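Local structure of pancreatic lipase related protein 2 (Equus caballus, 1W52) at residues F200-T206 against G224-P230; D291-E295 against F327-T331. The protein probably hydrolyses ester bonds of galactolipids and triacylglycerols, releasing fatty acids as a lipase of the alpha/beta hydrolase superfamily. One frame throughout, in Å; residues are numbered along the deposited sequence.

Contact 1 (F200-T206 against G224-P230)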
ATOM      1  N   PHE A 200      -4.370  -3.081  16.034  1.00 29.16           N
ATOM      2  CA  PHE A 200      -3.464  -2.505  15.054  1.00 27.34           C
ATOM      3  C   PHE A 200      -4.177  -2.271  13.731  1.00 26.37           C
ATOM      4  O   PHE A 200      -4.722  -3.228  13.123  1.00 26.25           O
ATOM      5  CB  PHE A 200      -2.346  -3.473  14.805  1.00 26.60           C
ATOM      6  CG  PHE A 200      -1.326  -2.980  13.841  1.00 26.39           C
ATOM      7  CD1 PHE A 200      -0.837  -1.665  13.901  1.00 24.17           C
ATOM      8  CD2 PHE A 200      -0.820  -3.836  12.849  1.00 25.79           C
ATOM      9  CE1 PHE A 200       0.158  -1.231  13.012  1.00 21.88           C
ATOM     10  CE2 PHE A 200       0.181  -3.380  11.972  1.00 23.62           C
ATOM     11  CZ  PHE A 200       0.656  -2.082  12.067  1.00 19.90           C
ATOM     12  N   VAL A 201      -4.119  -1.011  13.279  1.00 24.49           N
ATOM     13  CA  VAL A 201      -4.655  -0.590  11.986  1.00 23.13           C
ATOM     14  C   VAL A 201      -3.520   0.012  11.173  1.00 21.55           C
ATOM     15  O   VAL A 201      -2.861   0.980  11.592  1.00 21.44           O
ATOM     16  CB  VAL A 201      -5.795   0.488  12.123  1.00 23.33           C
ATOM     17  CG1 VAL A 201      -6.383   0.866  10.760  1.00 23.09           C
ATOM     18  CG2 VAL A 201      -6.951   0.031  13.062  1.00 22.82           C
ATOM     19  N   ASP A 202      -3.328  -0.539   9.993  1.00 19.51           N
ATOM     20  CA  ASP A 202      -2.355   0.010   9.059  1.00 19.46           C
ATOM     21  C   ASP A 202      -3.035   0.349   7.738  1.00 18.87           C
ATOM     22  O   ASP A 202      -3.824  -0.421   7.214  1.00 18.97           O
ATOM     23  CB  ASP A 202      -1.229  -0.986   8.793  1.00 19.69           C
ATOM     24  CG  ASP A 202      -1.747  -2.358   8.358  1.00 20.68           C
ATOM     25  OD1 ASP A 202      -2.848  -2.772   8.851  1.00 22.02           O
ATOM     26  OD2 ASP A 202      -1.122  -3.070   7.536  1.00 19.15           O
ATOM     27  N   VAL A 203      -2.701   1.482   7.169  1.00 18.59           N
ATOM     28  CA  VAL A 203      -3.362   1.917   5.965  1.00 18.93           C
ATOM     29  C   VAL A 203      -2.383   2.192   4.819  1.00 18.17           C
ATOM     30  O   VAL A 203      -1.352   2.804   5.021  1.00 17.84           O
ATOM     31  CB  VAL A 203      -4.169   3.174   6.253  1.00 19.42           C
ATOM     32  CG1 VAL A 203      -5.183   3.437   5.132  1.00 19.96           C
ATOM     33  CG2 VAL A 203      -4.868   3.024   7.579  1.00 19.49           C
ATOM     34  N   ILE A 204      -2.736   1.727   3.623  1.00 17.25           N
ATOM     35  CA  ILE A 204      -2.076   2.149   2.393  1.00 16.95           C
ATOM     36  C   ILE A 204      -2.962   3.113   1.585  1.00 17.21           C
ATOM     37  O   ILE A 204      -4.089   2.787   1.254  1.00 16.03           O
ATOM     38  CB  ILE A 204      -1.680   0.932   1.566  1.00 16.22           C
ATOM     39  CG1 ILE A 204      -0.797   0.056   2.411  1.00 15.87           C
ATOM     40  CG2 ILE A 204      -0.870   1.344   0.332  1.00 15.28           C
ATOM     41  CD1 ILE A 204      -0.497  -1.283   1.748  1.00 17.16           C
ATOM     42  N   HIS A 205      -2.412   4.292   1.284  1.00 18.24           N
ATOM     43  CA  HIS A 205      -3.119   5.376   0.582  1.00 19.21           C
ATOM     44  C   HIS A 205      -2.543   5.537  -0.834  1.00 17.91           C
ATOM     45  O   HIS A 205      -1.428   6.034  -0.982  1.00 16.46           O
ATOM     46  CB  HIS A 205      -2.868   6.716   1.256  1.00 20.74           C
ATOM     47  CG  HIS A 205      -3.353   6.832   2.676  1.00 25.95           C
ATOM     48  ND1 HIS A 205      -4.528   7.476   3.006  1.00 28.80           N
ATOM     49  CD2 HIS A 205      -2.767   6.487   3.852  1.00 29.12           C
ATOM     50  CE1 HIS A 205      -4.659   7.488   4.322  1.00 31.11           C
ATOM     51  NE2 HIS A 205      -3.611   6.884   4.857  1.00 31.21           N
ATOM     52  N   THR A 206      -3.299   5.115  -1.850  1.00 16.54           N
ATOM     53  CA  THR A 206      -2.869   5.238  -3.242  1.00 15.58           C
ATOM     54  C   THR A 206      -3.655   6.229  -4.099  1.00 15.09           C
ATOM     55  O   THR A 206      -3.199   6.519  -5.174  1.00 14.63           O
ATOM     56  CB  THR A 206      -2.887   3.872  -3.970  1.00 15.12           C
ATOM     57  OG1 THR A 206      -4.198   3.279  -3.869  1.00 16.35           O
ATOM     58  CG2 THR A 206      -1.926   2.865  -3.283  1.00 15.21           C
ATOM     59  N   GLY A 224      -4.989   5.205  10.784  1.00 19.92           N
ATOM     60  CA  GLY A 224      -4.369   3.971  11.230  1.00 21.74           C
ATOM     61  C   GLY A 224      -3.379   4.313  12.302  1.00 23.46           C
ATOM     62  O   GLY A 224      -3.149   5.497  12.573  1.00 24.31           O
ATOM     63  N   HIS A 225      -2.802   3.299  12.936  1.00 24.52           N
ATOM     64  CA  HIS A 225      -1.608   3.554  13.732  1.00 25.39           C
ATOM     65  C   HIS A 225      -0.503   3.916  12.755  1.00 25.57           C
ATOM     66  O   HIS A 225       0.388   4.710  13.053  1.00 25.29           O
ATOM     67  CB  HIS A 225      -1.249   2.359  14.615  1.00 25.59           C
ATOM     68  CG  HIS A 225      -2.363   1.986  15.527  1.00 26.16           C
ATOM     69  ND1 HIS A 225      -3.265   0.987  15.207  1.00 26.78           N
ATOM     70  CD2 HIS A 225      -2.798   2.535  16.684  1.00 24.12           C
ATOM     71  CE1 HIS A 225      -4.181   0.902  16.152  1.00 23.34           C
ATOM     72  NE2 HIS A 225      -3.937   1.844  17.045  1.00 25.15           N
ATOM     73  N   MET A 226      -0.605   3.359  11.559  1.00 25.77           N
ATOM     74  CA  MET A 226       0.326   3.691  10.504  1.00 25.57           C
ATOM     75  C   MET A 226      -0.397   3.986   9.182  1.00 24.92           C
ATOM     76  O   MET A 226      -1.253   3.251   8.742  1.00 25.72           O
ATOM     77  CB  MET A 226       1.253   2.517  10.353  1.00 26.01           C
ATOM     78  CG  MET A 226       1.784   1.983  11.659  1.00 26.01           C
ATOM     79  SD  MET A 226       3.392   1.244  11.325  1.00 33.45           S
ATOM     80  CE  MET A 226       3.155  -0.395  11.289  1.00 32.41           C
ATOM     81  N   ASP A 227      -0.056   5.093   8.569  1.00 23.93           N
ATOM     82  CA  ASP A 227      -0.632   5.486   7.310  1.00 23.26           C
ATOM     83  C   ASP A 227       0.551   5.593   6.394  1.00 22.64           C
ATOM     84  O   ASP A 227       1.401   6.430   6.612  1.00 21.62           O
ATOM     85  CB  ASP A 227      -1.324   6.846   7.462  1.00 23.48           C
ATOM     86  CG  ASP A 227      -2.617   6.745   8.258  1.00 24.43           C
ATOM     87  OD1 ASP A 227      -3.695   6.568   7.592  1.00 23.78           O
ATOM     88  OD2 ASP A 227      -2.621   6.784   9.542  1.00 22.87           O
ATOM     89  N   PHE A 228       0.629   4.706   5.404  1.00 22.58           N
ATOM     90  CA  PHE A 228       1.681   4.735   4.384  1.00 22.29           C
ATOM     91  C   PHE A 228       1.212   5.510   3.148  1.00 21.19           C
ATOM     92  O   PHE A 228       0.032   5.383   2.759  1.00 21.52           O
ATOM     93  CB  PHE A 228       2.033   3.329   3.946  1.00 22.44           C
ATOM     94  CG  PHE A 228       2.539   2.455   5.044  1.00 24.61           C
ATOM     95  CD1 PHE A 228       1.675   1.928   5.990  1.00 27.27           C
ATOM     96  CD2 PHE A 228       3.869   2.123   5.112  1.00 26.44           C
ATOM     97  CE1 PHE A 228       2.126   1.105   6.974  1.00 26.99           C
ATOM     98  CE2 PHE A 228       4.342   1.292   6.108  1.00 27.67           C
ATOM     99  CZ  PHE A 228       3.465   0.777   7.029  1.00 28.50           C
ATOM    100  N   PHE A 229       2.139   6.259   2.516  1.00 18.77           N
ATOM    101  CA  PHE A 229       1.851   7.032   1.295  1.00 16.90           C
ATOM    102  C   PHE A 229       2.763   6.748   0.086  1.00 15.18           C
ATOM    103  O   PHE A 229       3.589   7.587  -0.275  1.00 15.49           O
ATOM    104  CB  PHE A 229       1.903   8.510   1.648  1.00 16.84           C
ATOM    105  CG  PHE A 229       0.847   8.913   2.583  1.00 16.06           C
ATOM    106  CD1 PHE A 229       1.020   8.730   3.947  1.00 16.83           C
ATOM    107  CD2 PHE A 229      -0.349   9.425   2.108  1.00 14.16           C
ATOM    108  CE1 PHE A 229      -0.018   9.121   4.851  1.00 18.64           C
ATOM    109  CE2 PHE A 229      -1.409   9.767   2.978  1.00 14.55           C
ATOM    110  CZ  PHE A 229      -1.244   9.628   4.349  1.00 16.83           C
ATOM    111  N   PRO A 230       2.637   5.589  -0.546  1.00 13.18           N
ATOM    112  CA  PRO A 230       3.503   5.236  -1.673  1.00 13.06           C
ATOM    113  C   PRO A 230       3.442   6.269  -2.775  1.00 13.53           C
ATOM    114  O   PRO A 230       2.378   6.706  -3.259  1.00 13.57           O
ATOM    115  CB  PRO A 230       2.893   3.932  -2.205  1.00 12.98           C
ATOM    116  CG  PRO A 230       1.498   3.888  -1.645  1.00 13.41           C
ATOM    117  CD  PRO A 230       1.678   4.523  -0.277  1.00 13.58           C
TER

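Contact 2 (D291-E295 against F327-T331)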
ATOM      1  N   ASP A 291       7.388  15.588   0.282  1.00 48.70           N
ATOM      2  CA  ASP A 291       8.331  16.459  -0.409  1.00 49.37           C
ATOM      3  C   ASP A 291       9.651  16.327   0.304  1.00 49.66           C
ATOM      4  O   ASP A 291      10.658  16.049  -0.327  1.00 50.39           O
ATOM      5  CB  ASP A 291       7.858  17.914  -0.457  1.00 49.44           C
ATOM      6  CG  ASP A 291       6.498  18.061  -1.118  1.00 50.39           C
ATOM      7  OD1 ASP A 291       5.481  17.955  -0.363  1.00 52.92           O
ATOM      8  OD2 ASP A 291       6.349  18.248  -2.362  1.00 47.83           O
ATOM      9  N   LYS A 292       9.635  16.473   1.625  1.00 49.51           N
ATOM     10  CA  LYS A 292      10.824  16.267   2.432  1.00 49.51           C
ATOM     11  C   LYS A 292      11.427  14.932   2.081  1.00 47.93           C
ATOM     12  O   LYS A 292      12.614  14.787   2.021  1.00 47.37           O
ATOM     13  CB  LYS A 292      10.465  16.319   3.906  1.00 50.80           C
ATOM     14  CG  LYS A 292      11.656  16.235   4.831  1.00 56.13           C
ATOM     15  CD  LYS A 292      11.309  16.785   6.239  1.00 62.52           C
ATOM     16  CE  LYS A 292      12.316  16.333   7.338  1.00 64.62           C
ATOM     17  NZ  LYS A 292      11.641  16.232   8.671  1.00 65.83           N
ATOM     18  N   PHE A 293      10.600  13.949   1.817  1.00 47.50           N
ATOM     19  CA  PHE A 293      11.108  12.643   1.404  1.00 47.24           C
ATOM     20  C   PHE A 293      11.775  12.670   0.017  1.00 50.15           C
ATOM     21  O   PHE A 293      12.804  12.018  -0.241  1.00 50.15           O
ATOM     22  CB  PHE A 293       9.964  11.624   1.398  1.00 45.17           C
ATOM     23  CG  PHE A 293      10.363  10.309   0.891  1.00 37.72           C
ATOM     24  CD1 PHE A 293      11.270   9.553   1.577  1.00 32.72           C
ATOM     25  CD2 PHE A 293       9.882   9.833  -0.295  1.00 34.76           C
ATOM     26  CE1 PHE A 293      11.682   8.286   1.107  1.00 31.18           C
ATOM     27  CE2 PHE A 293      10.270   8.533  -0.786  1.00 32.99           C
ATOM     28  CZ  PHE A 293      11.165   7.774  -0.071  1.00 30.96           C
ATOM     29  N   GLN A 294      11.124  13.408  -0.876  1.00 53.64           N
ATOM     30  CA  GLN A 294      11.468  13.470  -2.297  1.00 55.38           C
ATOM     31  C   GLN A 294      12.715  14.335  -2.537  1.00 59.07           C
ATOM     32  O   GLN A 294      13.493  14.088  -3.473  1.00 59.03           O
ATOM     33  CB  GLN A 294      10.250  14.001  -3.100  1.00 53.93           C
ATOM     34  CG  GLN A 294       9.332  12.957  -3.690  1.00 49.35           C
ATOM     35  CD  GLN A 294      10.079  11.833  -4.388  1.00 44.60           C
ATOM     36  OE1 GLN A 294       9.503  10.824  -4.727  1.00 40.16           O
ATOM     37  NE2 GLN A 294      11.372  11.998  -4.570  1.00 45.28           N
ATOM     38  N   GLU A 295      12.877  15.327  -1.655  1.00 63.50           N
ATOM     39  CA  GLU A 295      14.013  16.247  -1.593  1.00 67.15           C
ATOM     40  C   GLU A 295      15.124  15.651  -0.737  1.00 68.92           C
ATOM     41  O   GLU A 295      15.682  16.322   0.136  1.00 69.33           O
ATOM     42  CB  GLU A 295      13.581  17.546  -0.934  1.00 67.88           C
ATOM     43  CG  GLU A 295      12.405  18.200  -1.603  1.00 71.83           C
ATOM     44  CD  GLU A 295      11.864  19.384  -0.823  1.00 76.98           C
ATOM     45  OE1 GLU A 295      11.439  19.226   0.351  1.00 80.25           O
ATOM     46  OE2 GLU A 295      11.849  20.487  -1.402  1.00 79.97           O
ATOM     47  N   PHE A 327       4.429   7.358   6.950  1.00 26.54           N
ATOM     48  CA  PHE A 327       5.606   6.943   6.194  1.00 27.97           C
ATOM     49  C   PHE A 327       5.442   7.108   4.644  1.00 27.00           C
ATOM     50  O   PHE A 327       4.314   7.089   4.111  1.00 27.82           O
ATOM     51  CB  PHE A 327       5.951   5.490   6.504  1.00 28.67           C
ATOM     52  CG  PHE A 327       5.869   5.159   7.944  1.00 35.19           C
ATOM     53  CD1 PHE A 327       4.612   5.124   8.601  1.00 38.74           C
ATOM     54  CD2 PHE A 327       7.037   4.887   8.679  1.00 39.47           C
ATOM     55  CE1 PHE A 327       4.519   4.824   9.949  1.00 37.46           C
ATOM     56  CE2 PHE A 327       6.942   4.589  10.017  1.00 39.53           C
ATOM     57  CZ  PHE A 327       5.664   4.562  10.648  1.00 39.30           C
ATOM     58  N   PHE A 328       6.586   7.248   3.958  1.00 24.95           N
ATOM     59  CA  PHE A 328       6.661   7.500   2.535  1.00 23.22           C
ATOM     60  C   PHE A 328       7.625   6.599   1.873  1.00 22.44           C
ATOM     61  O   PHE A 328       8.413   6.013   2.483  1.00 22.19           O
ATOM     62  CB  PHE A 328       7.062   8.927   2.277  1.00 22.47           C
ATOM     63  CG  PHE A 328       6.052   9.896   2.755  1.00 22.51           C
ATOM     64  CD1 PHE A 328       6.246  10.596   3.934  1.00 24.57           C
ATOM     65  CD2 PHE A 328       4.869  10.070   2.079  1.00 22.33           C
ATOM     66  CE1 PHE A 328       5.293  11.524   4.415  1.00 24.20           C
ATOM     67  CE2 PHE A 328       3.896  10.989   2.562  1.00 24.55           C
ATOM     68  CZ  PHE A 328       4.123  11.717   3.734  1.00 24.04           C
ATOM     69  N   LEU A 329       7.516   6.466   0.585  1.00 22.82           N
ATOM     70  CA  LEU A 329       8.362   5.563  -0.150  1.00 22.91           C
ATOM     71  C   LEU A 329       7.981   5.653  -1.653  1.00 25.17           C
ATOM     72  O   LEU A 329       7.021   6.361  -2.008  1.00 25.35           O
ATOM     73  CB  LEU A 329       8.197   4.154   0.394  1.00 21.15           C
ATOM     74  CG  LEU A 329       6.819   3.579   0.144  1.00 18.15           C
ATOM     75  CD1 LEU A 329       6.859   2.009   0.049  1.00 17.78           C
ATOM     76  CD2 LEU A 329       5.836   4.089   1.162  1.00 14.05           C
ATOM     77  N   ASN A 330       8.705   4.942  -2.515  1.00 26.84           N
ATOM     78  CA  ASN A 330       8.353   4.917  -3.916  1.00 29.00           C
ATOM     79  C   ASN A 330       8.284   3.485  -4.448  1.00 30.53           C
ATOM     80  O   ASN A 330       9.231   2.735  -4.319  1.00 31.00           O
ATOM     81  CB  ASN A 330       9.365   5.759  -4.750  1.00 29.48           C
ATOM     82  CG  ASN A 330       9.216   7.297  -4.555  1.00 29.65           C
ATOM     83  OD1 ASN A 330      10.233   8.048  -4.590  1.00 30.81           O
ATOM     84  ND2 ASN A 330       7.979   7.764  -4.352  1.00 25.81           N
ATOM     85  N   THR A 331       7.187   3.121  -5.091  1.00 32.71           N
ATOM     86  CA  THR A 331       7.086   1.823  -5.746  1.00 35.09           C
ATOM     87  C   THR A 331       7.638   1.799  -7.153  1.00 37.69           C
ATOM     88  O   THR A 331       8.037   2.795  -7.696  1.00 36.77           O
ATOM     89  CB  THR A 331       5.626   1.405  -5.835  1.00 34.92           C
ATOM     90  OG1 THR A 331       4.870   2.502  -6.379  1.00 36.06           O
ATOM     91  CG2 THR A 331       5.075   1.116  -4.441  1.00 34.08           C
TER

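Contact 1 (F200-T206 against G224-P230)
His205 and Phe229 form an offset stack where two neighbouring parallel strands of the alpha/beta hydrolase sheet run next to each other. Their ring centroids are 4.2 Å apart and the planes differ by 7°. CZ of Phe229 sits over one face of the imidazole, toward its rim. CG1 of Val203 lies over the opposite face. The edge is used for polar contact. NE2 of His205 donates to OD1 of Asp227 at 2.8 Å, within the ring plane and onto the anti lone pair of the oxygen. OD2 of the same carboxylate accepts from Gly224 N, and ND1 of His205 is bonded to Met219 O. Two edge bonds and packing on both faces thus fix the rotation of the imidazole.

Before this stack the two backbones pair in parallel: Val203 N bonds to Met226 O, and Phe228 N to Val203 O. On the other face of the sheet, Asp202, Ile204, Met226 and Phe228 project together. CG2 of Ile204 meets CG of Pro230 at 4.0 Å. Beyond them, Thr206 N bonds to Asp178, the predicted charge-relay acid, so this part of the contact borders the probable catalytic site. At the other end a side chain extends the ladder: His225 ND1 accepts from Val201 N at 2.9 Å, 3° out of the imidazole plane.

Contact 2 (D291-E295 against F327-T331)
Phe293 reaches from the last turn of helix 290-294 to the backbone of strand 325-329. Its CG is anti to the backbone N (chi1 175°), which carries the ring outward from the helix toward residues 328-330. One face of the ring receives CB of Phe328. This CH-pi contact puts CB 4.2 Å from the ring centroid, 24° off the ring normal. The methylene is displaced toward the rim on the CG side, where CB of Phe328 and CG of Phe293 are 3.8 Å apart. The far end of the ring passes Phe328 and meets the main chain of the next residue. CZ of Phe293 lies 3.6 Å from CA of Leu329.

The two phenylalanine side chains pass in opposing senses. Phe328 starts toward the helix at CB, but its ring leads away. That ring goes to Phe229 on the adjoining strand and to Cys287. The contact therefore packs a short helix on the edge region of the alpha/beta hydrolase sheet, where strand 325-329 runs parallel to strand 226-230 and antiparallel to the short outermost strand 285-286. CB of Leu329 points away from the helix.

Asn330 points back toward the helix, and its CG comes 4.1 Å from CE2 of Phe293. The Asn330 and Gln294 amides approach each other from the two segments, with planes 19° apart. The Gln294 chain is bent, and its amide ends near that of Asn330. On the Asn330 amide, ND2 is hydrogen-bonded to Tyr290 OH, from the first residue of the same helix.

Contact 1 lies nearer the centre of the chain, and all its touching residues are buried. Contact 2 is farther out, with a buried aromatic part and partly exposed amides. Their centres are 14 Å apart. Strands 226-230 and 325-329 are neighbours in one sheet, so the two contacts follow one another across it. Phe229 N and Phe327 O, 2.8 Å apart, probably form a hydrogen bond between them, as do Phe327 N and Asp227 O at 3.2 Å. Contact 1 joins strand to strand by backbone bonds and a buried histidine-aspartate pair. Contact 2 joins helix to strand mainly through one phenylalanine ring and buries much less surface.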